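Local coordinates for PDZ domain protein (Parabacteroides distasonis, PDB 4L8N) that is of unknown function but combines PDZ domains with a DUF4136 domain and binds magnesium ions, at residues Thr162-Asn165 and Glu166-Asn170; Ser329-Ala333 and Ala334-Pro338; Leu414-Ala418 and Pro419-Pro423; Gln251-Ile254 and Pro255-Leu259; Asn103-Glu107 and Asp108-Ser112. All coordinates share one frame; numbering follows the deposited sequence.

How the interactions relate
Following the chain, interaction 5 comes first and caps the helix that follows strand 104-105. Interaction 1 lies within helix 158-175, and interaction 4 forms the type II turn in the loop between strands 240-250 and 258-268. Interaction 2 ends the short helix 330-333, and interaction 3 folds the loop ahead of strand 429-435. All five are local and lie in series; none nests in or crosses another. Interactions 1 and 4 share the DUF4136 region, their centres about 22 Å apart. Interactions 2, 3 and 5 gather on the far side of the chain's centre from interaction 4, and 3 and 5 touch: Leu414 packs on Leu110, and Tyr415 OH probably hydrogen-bonds to Ala111 O.

Interaction 1 of 5, residues Thr162-Asn165 and Glu166-Asn170; sequences TVIN and ECIEN
With chi1 at -62°, Ile164 carries CG1 beside its own backbone N and sets the branch methyl CG2 anti to that N, where it meets the end of Ile168 one turn further on. Ile168 repeats this first torsion (-53°) and then runs on extended, which brings its CD1 to 3.7 Å from Ile164 CG2 and 3.6 Å from Ile164 O. The two side chains lie alongside each other and point the same way. Beneath them, Ile168 N donates to Ile164 O at 3.0 Å.

This four-residue spacing repeats through helix 158-175, the helix of a beta-alpha-beta unit whose parallel strands are 147-150 and 178-179. Ile164 and Ile168 form its sheet-facing ridge, resting on Thr190, Phe244 and Ile246. Val163 and Cys167 turn instead toward helix 274-285; Val163 CG1 and Cys167 SG stand 4.5 Å apart, a looser meeting than that of the isoleucines.

On another flank Thr162 and Glu166 also run side by side. The Thr162 hydroxyl is engaged by Arg158 O, and its methyl CG2 is the branch that approaches Glu166 OE2, at 3.5 Å. That is a van der Waals contact between a methyl and an exposed carboxylate.

The main chain shows the same register. Glu169 N reaches Asn165 O at 2.8 Å. Cys167 N divides its hydrogen between Val163 O, at 3.1 Å, and a weak bond to Ile164 O.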
loop_
_atom_site.group_PDB
_atom_site.type_symbol
_atom_site.label_atom_id
_atom_site.label_comp_id
_atom_site.label_asym_id
_atom_site.label_seq_id
_atom_site.Cartn_x
_atom_site.Cartn_y
_atom_site.Cartn_z
ATOM N N THR A 162 -15.441 10.265 18.948
ATOM C CA THR A 162 -15.926 11.631 19.101
ATOM C C THR A 162 -14.845 12.603 18.628
ATOM O O THR A 162 -15.184 13.587 17.968
ATOM C CB THR A 162 -16.375 11.881 20.539
ATOM O OG1 THR A 162 -17.470 11.007 20.791
ATOM C CG2 THR A 162 -16.817 13.320 20.785
ATOM N N VAL A 163 -13.559 12.311 18.925
ATOM C CA VAL A 163 -12.418 13.153 18.520
ATOM C C VAL A 163 -12.312 13.141 17.000
ATOM O O VAL A 163 -12.298 14.212 16.391
ATOM C CB VAL A 163 -11.088 12.734 19.206
ATOM C CG1 VAL A 163 -9.891 13.499 18.630
ATOM C CG2 VAL A 163 -11.176 12.932 20.716
ATOM N N ILE A 164 -12.279 11.935 16.402
ATOM C CA ILE A 164 -12.224 11.706 14.956
ATOM C C ILE A 164 -13.345 12.503 14.243
ATOM O O ILE A 164 -13.049 13.339 13.398
ATOM C CB ILE A 164 -12.304 10.177 14.620
ATOM C CG1 ILE A 164 -11.112 9.386 15.212
ATOM C CG2 ILE A 164 -12.401 9.957 13.103
ATOM C CD1 ILE A 164 -11.248 7.826 15.106
ATOM N N ASN A 165 -14.606 12.278 14.619
ATOM C CA ASN A 165 -15.770 12.929 14.013
ATOM C C ASN A 165 -15.753 14.467 14.168
ATOM O O ASN A 165 -16.196 15.168 13.263
ATOM C CB ASN A 165 -17.058 12.336 14.572
ATOM C CG ASN A 165 -17.311 10.890 14.193
ATOM O OD1 ASN A 165 -16.678 10.313 13.295
ATOM N ND2 ASN A 165 -18.313 10.298 14.811
ATOM N N GLU A 166 -15.218 14.984 15.274
ATOM C CA GLU A 166 -15.083 16.426 15.493
ATOM C C GLU A 166 -14.079 17.022 14.492
ATOM O O GLU A 166 -14.314 18.125 14.003
ATOM C CB GLU A 166 -14.646 16.724 16.931
ATOM C CG GLU A 166 -15.801 16.959 17.887
ATOM C CD GLU A 166 -15.426 17.146 19.349
ATOM O OE1 GLU A 166 -14.383 17.783 19.634
ATOM O OE2 GLU A 166 -16.197 16.671 20.214
ATOM N N CYS A 167 -12.982 16.277 14.170
ATOM C CA CYS A 167 -11.966 16.685 13.192
ATOM C C CYS A 167 -12.569 16.716 11.792
ATOM O O CYS A 167 -12.370 17.700 11.062
ATOM C CB CYS A 167 -10.747 15.763 13.237
ATOM S SG CYS A 167 -9.816 15.816 14.788
ATOM N N ILE A 168 -13.291 15.635 11.410
ATOM C CA ILE A 168 -13.935 15.529 10.103
ATOM C C ILE A 168 -15.012 16.600 9.982
ATOM O O ILE A 168 -15.088 17.255 8.934
ATOM C CB ILE A 168 -14.501 14.116 9.812
ATOM C CG1 ILE A 168 -13.420 13.042 10.009
ATOM C CG2 ILE A 168 -15.103 14.038 8.376
ATOM C CD1 ILE A 168 -13.982 11.720 10.295
ATOM N N GLU A 169 -15.788 16.835 11.064
ATOM C CA GLU A 169 -16.839 17.855 11.056
ATOM C C GLU A 169 -16.264 19.236 10.767
ATOM O O GLU A 169 -16.825 19.934 9.937
ATOM C CB GLU A 169 -17.636 17.872 12.367
ATOM C CG GLU A 169 -18.965 18.596 12.246
ATOM C CD GLU A 169 -19.762 18.717 13.527
ATOM O OE1 GLU A 169 -19.798 17.734 14.303
ATOM O OE2 GLU A 169 -20.383 19.786 13.737
ATOM N N ASN A 170 -15.143 19.614 11.402
ATOM C CA ASN A 170 -14.494 20.907 11.152
ATOM C C ASN A 170 -14.016 21.011 9.707
ATOM O O ASN A 170 -14.233 22.046 9.090
ATOM C CB ASN A 170 -13.314 21.188 12.117
ATOM C CG ASN A 170 -13.692 21.359 13.583
ATOM O OD1 ASN A 170 -14.847 21.665 13.942
ATOM N ND2 ASN A 170 -12.709 21.172 14.474
#

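Interaction 2 of 5, residues Ser329-Ala333 and Ala334-Pro338; sequences SPAYA and AGIRP
Gly335 leaves the helix with phi at 97°, and two bonds back into the last turn mark a Schellman motif: Ile336 N to Ala331 O (2.8 Å) and Gly335 N to Tyr332 O (3.0 Å). A side chain at Gly335 would press on the carbonyl oxygen of Ala334.

Arg337 then folds back over the helix end, its chain bent at chi2 (-63°). The guanidinium lies flat over one face of the Tyr332 ring, the planes only 6° apart. This is an off-centre cation-pi stack, with Arg337 CZ 4.0 Å from the Tyr332 ring centroid, and Tyr332 CE1 over the centre of the guanidinium, 3.5 Å from Arg337 CZ. Rotation of the guanidinium is fixed at its edge, where Arg337 NH1 donates to Tyr332 O at 2.8 Å, in the carbonyl plane and on a lone pair, and also to Ile336 O at 2.9 Å. Tyr332 O is thus held twice, since Gly335 N approaches it from above the carbonyl plane.

At the other end Ser329 is the N-cap, its OG accepting from Tyr332 N at 3.2 Å. Sequence and placement are consistent with the short first helix of a C-terminal PDZ domain. Across the motif, Ala331 and Ile336 set their CB atoms together, and both rest on Val325 of strand 322-325. Pro330 and Ala334 pack against Ile444 of strand 438-456, while Ile336 also reaches Ile433 of strand 429-435.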
loop_
_atom_site.group_PDB
_atom_site.type_symbol
_atom_site.label_atom_id
_atom_site.label_comp_id
_atom_site.label_asym_id
_atom_site.label_seq_id
_atom_site.Cartn_x
_atom_site.Cartn_y
_atom_site.Cartn_z
ATOM N N SER A 329 0.307 50.891 2.273
ATOM C CA SER A 329 1.480 50.296 2.870
ATOM C C SER A 329 2.157 51.211 3.856
ATOM O O SER A 329 2.018 52.423 3.721
ATOM C CB SER A 329 2.465 49.940 1.765
ATOM O OG SER A 329 2.978 51.100 1.132
ATOM N N PRO A 330 2.986 50.663 4.788
ATOM C CA PRO A 330 3.718 51.535 5.715
ATOM C C PRO A 330 4.593 52.574 5.000
ATOM O O PRO A 330 4.644 53.710 5.477
ATOM C CB PRO A 330 4.566 50.543 6.536
ATOM C CG PRO A 330 3.864 49.259 6.442
ATOM C CD PRO A 330 3.256 49.237 5.073
ATOM N N ALA A 331 5.232 52.221 3.844
ATOM C CA ALA A 331 6.102 53.150 3.097
ATOM C C ALA A 331 5.305 54.263 2.457
ATOM O O ALA A 331 5.808 55.387 2.386
ATOM C CB ALA A 331 6.920 52.426 2.046
ATOM N N TYR A 332 4.056 53.969 2.009
ATOM C CA TYR A 332 3.157 54.975 1.433
ATOM C C TYR A 332 2.736 55.972 2.524
ATOM O O TYR A 332 2.814 57.179 2.310
ATOM C CB TYR A 332 1.917 54.342 0.758
ATOM C CG TYR A 332 0.974 55.400 0.221
ATOM C CD1 TYR A 332 1.177 55.968 -1.033
ATOM C CD2 TYR A 332 -0.040 55.928 1.019
ATOM C CE1 TYR A 332 0.360 56.996 -1.502
ATOM C CE2 TYR A 332 -0.840 56.974 0.575
ATOM C CZ TYR A 332 -0.648 57.498 -0.692
ATOM O OH TYR A 332 -1.449 58.530 -1.123
ATOM N N ALA A 333 2.280 55.449 3.679
ATOM C CA ALA A 333 1.855 56.211 4.853
ATOM C C ALA A 333 2.992 57.076 5.396
ATOM O O ALA A 333 2.725 58.164 5.912
ATOM C CB ALA A 333 1.352 55.270 5.936
ATOM N N ALA A 334 4.256 56.597 5.259
ATOM C CA ALA A 334 5.478 57.300 5.675
ATOM C C ALA A 334 5.862 58.391 4.675
ATOM O O ALA A 334 6.673 59.252 5.002
ATOM C CB ALA A 334 6.626 56.314 5.832
ATOM N N GLY A 335 5.292 58.341 3.473
ATOM C CA GLY A 335 5.537 59.334 2.435
ATOM C C GLY A 335 6.582 59.003 1.387
ATOM O O GLY A 335 7.017 59.891 0.649
ATOM N N ILE A 336 7.011 57.735 1.311
ATOM C CA ILE A 336 7.976 57.300 0.290
ATOM C C ILE A 336 7.224 57.274 -1.034
ATOM O O ILE A 336 6.054 56.883 -1.053
ATOM C CB ILE A 336 8.613 55.920 0.658
ATOM C CG1 ILE A 336 9.312 55.968 2.046
ATOM C CG2 ILE A 336 9.539 55.371 -0.452
ATOM C CD1 ILE A 336 10.507 56.914 2.163
ATOM N N ARG A 337 7.854 57.725 -2.120
ATOM C CA ARG A 337 7.166 57.722 -3.405
ATOM C C ARG A 337 8.065 57.123 -4.516
ATOM O O ARG A 337 9.287 57.162 -4.362
ATOM C CB ARG A 337 6.683 59.160 -3.775
ATOM C CG ARG A 337 5.563 59.732 -2.870
ATOM C CD ARG A 337 4.220 58.972 -2.903
ATOM N NE ARG A 337 3.219 59.609 -2.036
ATOM C CZ ARG A 337 2.964 59.262 -0.775
ATOM N NH1 ARG A 337 3.598 58.235 -0.217
ATOM N NH2 ARG A 337 2.060 59.930 -0.066
ATOM N N PRO A 338 7.493 56.591 -5.645
ATOM C CA PRO A 338 8.347 56.060 -6.731
ATOM C C PRO A 338 9.384 57.062 -7.228
ATOM O O PRO A 338 9.183 58.274 -7.098
ATOM C CB PRO A 338 7.350 55.739 -7.842
ATOM C CG PRO A 338 6.074 55.475 -7.132
ATOM C CD PRO A 338 6.059 56.432 -5.981
#

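Interaction 3 of 5, residues Leu414-Ala418 and Pro419-Pro423; sequences LYYFA and PYINP
Tyr416 and Asn422 meet across two successive turns in the loop between helix 395-402 and strand 429-435: a type I beta turn from Tyr415 to Ala418, then a second turn in which Ala418 O accepts from the residues three and four further on.

Of these hydrogen bonds, Asn422 N comes nearly straight on to Ala418 O at 2.9 Å, while Ile421 N, 3.2 Å from Ala418 O, arrives from above the carbonyl plane. Asn422 ND2 gives an in-plane N-H to a lone pair of Tyr416 O at 3.2 Å and also bonds Asn426 O, while its OD1 is taken by Ser424.

Apolar packing adds Ile421, whose CG1 touches Tyr415 CB at 4.1 Å.

Two CH-pi contacts follow. Asn422 CB sits over the centre of the Tyr416 ring, 3.8 Å from its centroid. Asn422 CG, anti to its backbone N (chi1 -178°), carries the amide across the ring, 20° from its plane, with ND2 near Tyr416 O. Replacing Tyr416 by alanine removes that ring, which would probably leave the Asn422 amide without its flat support and Gln403 without its hydroxyl partner. In the second, Ala418 CB lies over one face of Tyr420, whose OH hydrogen-bonds to Ser118 OG, displaced toward the rim and 3.5 Å from Tyr420 CE1.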
loop_
_atom_site.group_PDB
_atom_site.type_symbol
_atom_site.label_atom_id
_atom_site.label_comp_id
_atom_site.label_asym_id
_atom_site.label_seq_id
_atom_site.Cartn_x
_atom_site.Cartn_y
_atom_site.Cartn_z
ATOM N N LEU A 414 14.325 43.151 6.244
ATOM C CA LEU A 414 13.242 42.221 5.963
ATOM C C LEU A 414 13.054 41.244 7.105
ATOM O O LEU A 414 11.937 40.741 7.285
ATOM C CB LEU A 414 13.520 41.454 4.659
ATOM C CG LEU A 414 13.450 42.294 3.370
ATOM C CD1 LEU A 414 14.193 41.615 2.255
ATOM C CD2 LEU A 414 12.013 42.627 2.977
ATOM N N TYR A 415 14.133 40.999 7.906
ATOM C CA TYR A 415 14.079 40.069 9.033
ATOM C C TYR A 415 14.422 40.758 10.367
ATOM O O TYR A 415 14.835 40.096 11.309
ATOM C CB TYR A 415 14.990 38.853 8.760
ATOM C CG TYR A 415 14.489 37.982 7.625
ATOM C CD1 TYR A 415 13.293 37.275 7.736
ATOM C CD2 TYR A 415 15.158 37.941 6.399
ATOM C CE1 TYR A 415 12.812 36.492 6.685
ATOM C CE2 TYR A 415 14.678 37.172 5.335
ATOM C CZ TYR A 415 13.518 36.429 5.495
ATOM O OH TYR A 415 13.043 35.629 4.487
ATOM N N TYR A 416 14.141 42.066 10.480
ATOM C CA TYR A 416 14.435 42.846 11.685
ATOM C C TYR A 416 13.573 42.497 12.901
ATOM O O TYR A 416 13.873 42.976 14.001
ATOM C CB TYR A 416 14.358 44.339 11.401
ATOM C CG TYR A 416 15.735 44.934 11.326
ATOM C CD1 TYR A 416 16.776 44.256 10.686
ATOM C CD2 TYR A 416 16.036 46.126 11.977
ATOM C CE1 TYR A 416 18.072 44.765 10.668
ATOM C CE2 TYR A 416 17.341 46.627 12.001
ATOM C CZ TYR A 416 18.347 45.964 11.311
ATOM O OH TYR A 416 19.616 46.480 11.272
ATOM N N PHE A 417 12.560 41.644 12.728
ATOM C CA PHE A 417 11.693 41.205 13.806
ATOM C C PHE A 417 12.357 40.012 14.571
ATOM O O PHE A 417 11.876 39.615 15.642
ATOM C CB PHE A 417 10.297 40.815 13.235
ATOM C CG PHE A 417 10.346 39.702 12.206
ATOM C CD1 PHE A 417 10.416 38.367 12.600
ATOM C CD2 PHE A 417 10.382 39.992 10.845
ATOM C CE1 PHE A 417 10.554 37.350 11.653
ATOM C CE2 PHE A 417 10.494 38.969 9.898
ATOM C CZ PHE A 417 10.578 37.659 10.305
ATOM N N ALA A 418 13.436 39.433 14.003
ATOM C CA ALA A 418 14.142 38.272 14.557
ATOM C C ALA A 418 15.338 38.712 15.410
ATOM O O ALA A 418 16.103 39.567 14.960
ATOM C CB ALA A 418 14.593 37.359 13.425
ATOM N N PRO A 419 15.548 38.132 16.625
ATOM C CA PRO A 419 16.659 38.587 17.485
ATOM C C PRO A 419 18.051 38.108 17.014
ATOM O O PRO A 419 19.068 38.657 17.464
ATOM C CB PRO A 419 16.283 38.008 18.846
ATOM C CG PRO A 419 15.570 36.760 18.520
ATOM C CD PRO A 419 14.733 37.121 17.329
ATOM N N TYR A 420 18.095 37.082 16.115
ATOM C CA TYR A 420 19.336 36.616 15.490
ATOM C C TYR A 420 19.772 37.579 14.320
ATOM O O TYR A 420 20.790 37.344 13.686
ATOM C CB TYR A 420 19.232 35.157 15.020
ATOM C CG TYR A 420 17.931 34.776 14.349
ATOM C CD1 TYR A 420 17.726 35.019 12.995
ATOM C CD2 TYR A 420 16.938 34.104 15.049
ATOM C CE1 TYR A 420 16.559 34.615 12.357
ATOM C CE2 TYR A 420 15.758 33.711 14.427
ATOM C CZ TYR A 420 15.571 33.964 13.077
ATOM O OH TYR A 420 14.390 33.596 12.457
ATOM N N ILE A 421 19.004 38.653 14.052
ATOM C CA ILE A 421 19.329 39.674 13.050
ATOM C C ILE A 421 19.363 41.043 13.761
ATOM O O ILE A 421 20.358 41.748 13.659
ATOM C CB ILE A 421 18.380 39.689 11.789
ATOM C CG1 ILE A 421 18.305 38.332 11.068
ATOM C CG2 ILE A 421 18.739 40.813 10.824
ATOM C CD1 ILE A 421 19.595 37.791 10.407
ATOM N N ASN A 422 18.268 41.400 14.467
ATOM C CA ASN A 422 18.119 42.662 15.177
ATOM C C ASN A 422 17.910 42.422 16.682
ATOM O O ASN A 422 16.763 42.243 17.135
ATOM C CB ASN A 422 16.980 43.492 14.591
ATOM C CG ASN A 422 16.793 44.841 15.246
ATOM O OD1 ASN A 422 17.745 45.466 15.725
ATOM N ND2 ASN A 422 15.552 45.316 15.290
ATOM N N PRO A 423 19.016 42.451 17.471
ATOM C CA PRO A 423 18.887 42.217 18.926
ATOM C C PRO A 423 18.107 43.337 19.631
ATOM O O PRO A 423 17.225 43.010 20.424
ATOM C CB PRO A 423 20.330 42.099 19.408
ATOM C CG PRO A 423 21.135 42.787 18.380
ATOM C CD PRO A 423 20.422 42.679 17.078
#

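Interaction 4 of 5, residues Gln251-Ile254 and Pro255-Leu259; sequences QKDI and PGRVL
Ile254 lays its CD1 over one face of the Arg257 guanidinium, displaced toward the rim and 3.3 Å from NH1. Arg257 reaches this place by starting extended, with CG anti to the backbone N (chi1 173°), and then bending at chi3 (63°), which swings the charged group back across the isoleucine. Further up the same chain, Ile254 CB lies 3.8 Å from Arg257 NE, and the two side chains cross at a slant.

The backbone underneath is a type II beta turn from Ile254 to Arg257, closed by Arg257 N donating to Ile254 O at 3.2 Å. Pro255 and Gly256 take the two corner positions, and Gly256 has a positive phi of 96°, at which a CB would collide with Pro255 O. The turn belongs to the connection between the antiparallel neighbours 240-250 and 258-268 of the large sheet in the DUF4136 region. The Pro255 ring folds back on the start of this connection, its CG 3.5 Å from Gln251 O.

Asp253 comes close without forming a salt bridge. Asp253 CB is 3.4 Å from Arg257 NH2, but Asp253 OD1 stays 4.0 Å from it and well out of the guanidinium plane, an arrangement in which the opposite charges probably attract only at a distance. Arg257 forms salt bridges instead with Asp250 through NH2 and Asp138 through NH1. Ile254 also packs against Pro255 of the second subunit.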
loop_
_atom_site.group_PDB
_atom_site.type_symbol
_atom_site.label_atom_id
_atom_site.label_comp_id
_atom_site.label_asym_id
_atom_site.label_seq_id
_atom_site.Cartn_x
_atom_site.Cartn_y
_atom_site.Cartn_z
ATOM N N GLN A 251 -26.394 8.722 0.481
ATOM C CA GLN A 251 -27.694 8.379 1.048
ATOM C C GLN A 251 -28.830 8.758 0.114
ATOM O O GLN A 251 -29.963 8.329 0.346
ATOM C CB GLN A 251 -27.927 9.078 2.400
ATOM C CG GLN A 251 -26.893 8.840 3.491
ATOM C CD GLN A 251 -26.753 7.406 3.887
ATOM O OE1 GLN A 251 -25.877 6.695 3.403
ATOM N NE2 GLN A 251 -27.607 6.959 4.783
ATOM N N LYS A 252 -28.565 9.577 -0.919
ATOM C CA LYS A 252 -29.647 10.061 -1.778
ATOM C C LYS A 252 -29.627 9.565 -3.249
ATOM O O LYS A 252 -30.679 9.153 -3.711
ATOM C CB LYS A 252 -29.730 11.604 -1.739
ATOM C CG LYS A 252 -28.450 12.350 -2.112
ATOM C CD LYS A 252 -28.676 13.853 -2.237
ATOM C CE LYS A 252 -28.708 14.352 -3.659
ATOM N NZ LYS A 252 -29.026 15.807 -3.730
ATOM N N ASP A 253 -28.495 9.631 -3.987
ATOM C CA ASP A 253 -28.457 9.275 -5.414
ATOM C C ASP A 253 -28.557 7.774 -5.622
ATOM O O ASP A 253 -29.417 7.359 -6.385
ATOM C CB ASP A 253 -27.210 9.839 -6.114
ATOM C CG ASP A 253 -27.385 10.161 -7.584
ATOM O OD1 ASP A 253 -27.579 9.216 -8.383
ATOM O OD2 ASP A 253 -27.296 11.357 -7.942
ATOM N N ILE A 254 -27.650 6.975 -5.012
ATOM C CA ILE A 254 -27.604 5.494 -5.020
ATOM C C ILE A 254 -27.270 5.124 -3.571
ATOM O O ILE A 254 -26.091 5.050 -3.217
ATOM C CB ILE A 254 -26.623 4.878 -6.080
ATOM C CG1 ILE A 254 -26.997 5.286 -7.522
ATOM C CG2 ILE A 254 -26.543 3.355 -5.955
ATOM C CD1 ILE A 254 -25.860 5.236 -8.534
ATOM N N PRO A 255 -28.277 5.049 -2.681
ATOM C CA PRO A 255 -27.984 4.822 -1.253
ATOM C C PRO A 255 -27.070 3.628 -0.980
ATOM O O PRO A 255 -27.262 2.574 -1.567
ATOM C CB PRO A 255 -29.379 4.595 -0.653
ATOM C CG PRO A 255 -30.282 5.394 -1.526
ATOM C CD PRO A 255 -29.730 5.222 -2.907
ATOM N N GLY A 256 -26.066 3.821 -0.134
ATOM C CA GLY A 256 -25.130 2.765 0.241
ATOM C C GLY A 256 -23.843 2.741 -0.558
ATOM O O GLY A 256 -22.873 2.106 -0.137
ATOM N N ARG A 257 -23.832 3.423 -1.725
ATOM C CA ARG A 257 -22.667 3.566 -2.610
ATOM C C ARG A 257 -21.619 4.420 -1.926
ATOM O O ARG A 257 -21.925 5.524 -1.472
ATOM C CB ARG A 257 -23.093 4.206 -3.956
ATOM C CG ARG A 257 -21.955 4.570 -4.909
ATOM C CD ARG A 257 -22.463 5.221 -6.186
ATOM N NE ARG A 257 -23.137 6.495 -5.924
ATOM C CZ ARG A 257 -23.471 7.391 -6.849
ATOM N NH1 ARG A 257 -23.219 7.162 -8.130
ATOM N NH2 ARG A 257 -24.072 8.518 -6.500
ATOM N N VAL A 258 -20.384 3.903 -1.836
ATOM C CA VAL A 258 -19.273 4.659 -1.269
ATOM C C VAL A 258 -18.786 5.596 -2.365
ATOM O O VAL A 258 -18.382 5.139 -3.445
ATOM C CB VAL A 258 -18.148 3.764 -0.696
ATOM C CG1 VAL A 258 -16.969 4.615 -0.228
ATOM C CG2 VAL A 258 -18.676 2.902 0.445
ATOM N N LEU A 259 -18.903 6.910 -2.110
ATOM C CA LEU A 259 -18.515 7.953 -3.065
ATOM C C LEU A 259 -17.018 8.178 -3.048
ATOM O O LEU A 259 -16.386 8.288 -4.099
ATOM C CB LEU A 259 -19.228 9.285 -2.761
ATOM C CG LEU A 259 -20.754 9.300 -2.760
ATOM C CD1 LEU A 259 -21.242 10.603 -2.238
ATOM C CD2 LEU A 259 -21.320 9.140 -4.165
#

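Interaction 5 of 5, residues Asn103-Glu107 and Asp108-Ser112; sequences NAITE and DQLAS
Gln109 OE1 takes two bonds from Thr106: the backbone N at 2.8 Å, with a nearly straight N-H (170°), and the hydroxyl OG1 at 3.2 Å. Lys100 NZ is a further donor to this oxygen. The Gln109 chain runs extended beyond CG back past the start of the helix, crossing Thr106 at about a right angle.

The Thr106 hydroxyl works in both directions. Its chi1 of 69° places OG1 between the backbone N and the carbonyl carbon, from where it accepts from Gln109 N at 3.2 Å while donating to Gln109 OE1. Thr106 is therefore the N-cap of helix 107-113, and the reciprocal bonds between Thr106 and Gln109 make a capping box, joining the helix to strand 104-105. An alanine in place of Gln109 removes the amide, which would probably leave Thr106 N without its acceptor and the Thr106 hydroxyl without the oxygen it donates to, keeping only the N-cap half of the box.

Beside the box, Ile105 just before the cap meets Leu110, with Ile105 CG2 3.6 Å from Leu110 CG, the spacing of a hydrophobic staple. Leu110 also packs on Tyr314 and Phe411, and a methylpentanediol molecule, probably from the crystallisation liquor, lies nearby. The first helical bonds follow: Leu110 N to Thr106 O at 3.0 Å and Ala111 N to Glu107 O at 2.9 Å. The buried Glu107 carboxylate bonds Thr310 and Tyr413 through OE2 and Gly311 N through OE1.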
loop_
_atom_site.group_PDB
_atom_site.type_symbol
_atom_site.label_atom_id
_atom_site.label_comp_id
_atom_site.label_asym_id
_atom_site.label_seq_id
_atom_site.Cartn_x
_atom_site.Cartn_y
_atom_site.Cartn_z
ATOM N N ASN A 103 10.464 45.649 -14.232
ATOM C CA ASN A 103 11.770 45.839 -13.579
ATOM C C ASN A 103 11.700 45.912 -12.015
ATOM O O ASN A 103 12.719 46.194 -11.370
ATOM C CB ASN A 103 12.420 47.124 -14.126
ATOM C CG ASN A 103 11.651 48.395 -13.828
ATOM O OD1 ASN A 103 10.418 48.413 -13.772
ATOM N ND2 ASN A 103 12.362 49.492 -13.635
ATOM N N ALA A 104 10.513 45.658 -11.418
ATOM C CA ALA A 104 10.300 45.716 -9.965
ATOM C C ALA A 104 10.699 44.421 -9.256
ATOM O O ALA A 104 10.390 43.317 -9.723
ATOM C CB ALA A 104 8.847 46.042 -9.647
ATOM N N ILE A 105 11.441 44.580 -8.146
ATOM C CA ILE A 105 11.837 43.507 -7.244
ATOM C C ILE A 105 11.077 43.819 -5.973
ATOM O O ILE A 105 11.250 44.904 -5.401
ATOM C CB ILE A 105 13.383 43.338 -7.048
ATOM C CG1 ILE A 105 14.113 43.018 -8.373
ATOM C CG2 ILE A 105 13.707 42.271 -5.986
ATOM C CD1 ILE A 105 13.685 41.685 -9.153
ATOM N N THR A 106 10.168 42.920 -5.593
ATOM C CA THR A 106 9.321 43.116 -4.429
ATOM C C THR A 106 9.993 42.569 -3.176
ATOM O O THR A 106 10.898 41.725 -3.258
ATOM C CB THR A 106 7.954 42.451 -4.634
ATOM O OG1 THR A 106 8.099 41.039 -4.630
ATOM C CG2 THR A 106 7.256 42.907 -5.890
ATOM N N GLU A 107 9.511 43.023 -2.011
ATOM C CA GLU A 107 9.979 42.558 -0.713
ATOM C C GLU A 107 9.663 41.064 -0.540
ATOM O O GLU A 107 10.428 40.371 0.117
ATOM C CB GLU A 107 9.379 43.394 0.421
ATOM C CG GLU A 107 9.943 44.810 0.477
ATOM C CD GLU A 107 9.251 45.720 1.472
ATOM O OE1 GLU A 107 8.016 45.604 1.656
ATOM O OE2 GLU A 107 9.963 46.545 2.086
ATOM N N ASP A 108 8.603 40.560 -1.187
ATOM C CA ASP A 108 8.255 39.134 -1.165
ATOM C C ASP A 108 9.372 38.328 -1.875
ATOM O O ASP A 108 9.830 37.300 -1.362
ATOM C CB ASP A 108 6.883 38.907 -1.831
ATOM C CG ASP A 108 6.483 37.452 -1.958
ATOM O OD1 ASP A 108 5.955 36.892 -0.965
ATOM O OD2 ASP A 108 6.680 36.875 -3.060
ATOM N N GLN A 109 9.846 38.837 -3.028
ATOM C CA GLN A 109 10.908 38.194 -3.791
ATOM C C GLN A 109 12.217 38.184 -2.980
ATOM O O GLN A 109 12.828 37.124 -2.834
ATOM C CB GLN A 109 11.095 38.884 -5.153
ATOM C CG GLN A 109 9.918 38.691 -6.116
ATOM C CD GLN A 109 10.076 39.552 -7.345
ATOM O OE1 GLN A 109 9.881 40.775 -7.321
ATOM N NE2 GLN A 109 10.478 38.940 -8.441
ATOM N N LEU A 110 12.603 39.346 -2.410
ATOM C CA LEU A 110 13.811 39.530 -1.603
ATOM C C LEU A 110 13.796 38.682 -0.319
ATOM O O LEU A 110 14.846 38.178 0.085
ATOM C CB LEU A 110 14.011 41.008 -1.257
ATOM C CG LEU A 110 14.367 41.938 -2.422
ATOM C CD1 LEU A 110 14.004 43.362 -2.115
ATOM C CD2 LEU A 110 15.843 41.829 -2.814
ATOM N N ALA A 111 12.613 38.484 0.292
ATOM C CA ALA A 111 12.473 37.649 1.488
ATOM C C ALA A 111 12.859 36.207 1.165
ATOM O O ALA A 111 13.475 35.539 1.991
ATOM C CB ALA A 111 11.055 37.715 2.019
ATOM N N SER A 112 12.540 35.757 -0.059
ATOM C CA SER A 112 12.874 34.432 -0.569
ATOM C C SER A 112 14.347 34.342 -0.947
ATOM O O SER A 112 14.972 33.321 -0.653
ATOM C CB SER A 112 12.015 34.098 -1.773
ATOM O OG SER A 112 10.800 33.513 -1.348
#